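Local coordinates for protein sawadee homeodomain homolog 1 (PDB 4IUP) that binds methylated histone H3 tails through its SAWADEE domain and takes part in RNA-directed DNA methylation with RNA polymerase IV, at residues S66-V71 and I97-H102. The protein carries 2 engineered substitutions. Residues are numbered along the deposited sequence; the frame is centred on the assembly and turned at random.
Sequences SECGRV and IKRGIH. With ZN (zinc ion), chain D.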
# COMPACT_ATOMS: atom_id res chain seq x y z
N SER A 66 -14.99 -3.33 12.31
CA SER A 66 -14.91 -3.49 13.76
C SER A 66 -13.54 -3.14 14.35
O SER A 66 -13.40 -2.98 15.57
CB SER A 66 -15.29 -4.91 14.18
OG SER A 66 -14.34 -5.84 13.69
N GLU A 67 -12.53 -3.02 13.48
CA GLU A 67 -11.18 -2.69 13.92
C GLU A 67 -10.65 -1.35 13.37
O GLU A 67 -9.44 -1.12 13.37
CB GLU A 67 -10.20 -3.83 13.60
CG GLU A 67 -10.15 -4.21 12.13
CD GLU A 67 -9.19 -5.35 11.82
OE1 GLU A 67 -8.43 -5.78 12.71
OE2 GLU A 67 -9.19 -5.81 10.65
N CYS A 68 -11.55 -0.47 12.93
CA CYS A 68 -11.12 0.82 12.38
C CYS A 68 -10.43 1.70 13.42
O CYS A 68 -9.77 2.68 13.07
CB CYS A 68 -12.30 1.57 11.75
SG CYS A 68 -13.47 2.29 12.93
N GLY A 69 -10.58 1.36 14.70
CA GLY A 69 -9.89 2.07 15.78
C GLY A 69 -8.38 1.88 15.76
O GLY A 69 -7.64 2.67 16.36
N ARG A 70 -7.92 0.82 15.09
CA ARG A 70 -6.48 0.52 15.02
C ARG A 70 -5.74 1.42 14.02
O ARG A 70 -4.50 1.46 14.01
CB ARG A 70 -6.23 -0.96 14.71
CG ARG A 70 -6.36 -1.34 13.24
CD ARG A 70 -6.17 -2.83 13.04
NE ARG A 70 -4.82 -3.26 13.41
CZ ARG A 70 -4.48 -4.51 13.70
NH1 ARG A 70 -5.39 -5.48 13.67
NH2 ARG A 70 -3.23 -4.80 14.03
N VAL A 71 -6.49 2.11 13.17
CA VAL A 71 -5.91 3.08 12.24
C VAL A 71 -5.80 4.42 12.96
O VAL A 71 -6.80 4.96 13.46
CB VAL A 71 -6.77 3.22 10.96
CG1 VAL A 71 -6.13 4.18 9.98
CG2 VAL A 71 -7.00 1.85 10.32
N ILE A 97 -8.53 12.04 11.18
CA ILE A 97 -9.63 11.07 11.13
C ILE A 97 -10.91 11.70 11.69
O ILE A 97 -10.94 12.15 12.85
CB ILE A 97 -9.31 9.77 11.92
CG1 ILE A 97 -7.99 9.16 11.44
CG2 ILE A 97 -10.46 8.75 11.78
CD1 ILE A 97 -7.45 8.08 12.35
N LYS A 98 -11.95 11.74 10.86
CA LYS A 98 -13.28 12.11 11.31
C LYS A 98 -14.04 10.83 11.62
O LYS A 98 -14.40 10.08 10.71
CB LYS A 98 -14.00 12.92 10.24
CG LYS A 98 -15.09 13.85 10.77
CD LYS A 98 -15.80 14.59 9.63
CE LYS A 98 -14.83 15.24 8.63
NZ LYS A 98 -14.03 16.37 9.20
N ARG A 99 -14.25 10.57 12.91
CA ARG A 99 -14.86 9.33 13.37
C ARG A 99 -16.37 9.39 13.20
O ARG A 99 -17.00 10.39 13.56
CB ARG A 99 -14.50 9.04 14.83
CG ARG A 99 -13.03 8.72 15.08
CD ARG A 99 -12.63 7.37 14.49
NE ARG A 99 -11.23 7.03 14.74
CZ ARG A 99 -10.60 5.99 14.20
NH1 ARG A 99 -11.25 5.18 13.36
NH2 ARG A 99 -9.33 5.75 14.49
N GLY A 100 -16.95 8.32 12.65
CA GLY A 100 -18.39 8.26 12.44
C GLY A 100 -19.11 7.34 13.40
O GLY A 100 -18.49 6.61 14.17
N ILE A 101 -20.44 7.38 13.36
CA ILE A 101 -21.28 6.45 14.11
C ILE A 101 -21.59 5.26 13.21
O ILE A 101 -22.30 5.39 12.21
CB ILE A 101 -22.60 7.13 14.58
CG1 ILE A 101 -22.30 8.35 15.46
CG2 ILE A 101 -23.50 6.12 15.32
CD1 ILE A 101 -23.46 9.34 15.56
N HIS A 102 -21.05 4.10 13.56
CA HIS A 102 -21.27 2.90 12.75
C HIS A 102 -21.05 1.62 13.54
O HIS A 102 -20.49 1.65 14.64
CB HIS A 102 -20.37 2.92 11.50
CG HIS A 102 -18.98 2.43 11.75
ND1 HIS A 102 -18.68 1.10 11.89
CD2 HIS A 102 -17.80 3.09 11.85
CE1 HIS A 102 -17.38 0.95 12.09
NE2 HIS A 102 -16.82 2.15 12.06
ZN ZN D . -14.85 3.60 11.53
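Cys68 and His102 meet at a shared zinc ion: Cys68 SG lies 2.4 Å from the metal and His102 NE2 2.5 Å. The ion sits at the edge of the imidazole, in its plane, as expected for coordination through NE2. Cys68 SG comes to the same edge, also in the ring plane, so the sulfur and the ring are joined through the metal and not stacked. A chi1 of 74° sets SG between the backbone N and the carbonyl carbon of Cys68, and the CB of this residue points toward the 97-102 segment. Cys107 and Cys109 supply the other two ligands.

Beside the metal, the Arg99 guanidinium reaches the carbonyl of Cys68 in the 3-10 turn and that of Val71 just beyond it. Its NH1 donates to Cys68 O at 2.9 Å with an N-H...O angle of 152°; the donor stands well above the carbonyl plane, away from the lone pairs. NH2 adds a weak bond to Val71 O, short at 2.8 Å but bent to 124°, and a longer weak one to Cys68 O. Cys68 O also receives a weak backbone bond from Val71 N, which makes it a shared acceptor. Arg99 thus probably helps to position Cys68 from the second shell.

Between the two segments there is little apolar packing. Ile97 CD1 approaches Val71 O at 3.4 Å, while CG2 of the same isoleucine backs the Arg99 guanidinium from within its own segment, 3.5 Å above one face and offset toward the rim. Phe111 of strand 110-115 touches Val71, Ile97 and Arg99.

The loop between strands 56-62 and 76-83 and the segment that follows strand 86-98 are thereby joined in the three-cysteine, one-histidine zinc site of the SAWADEE domain.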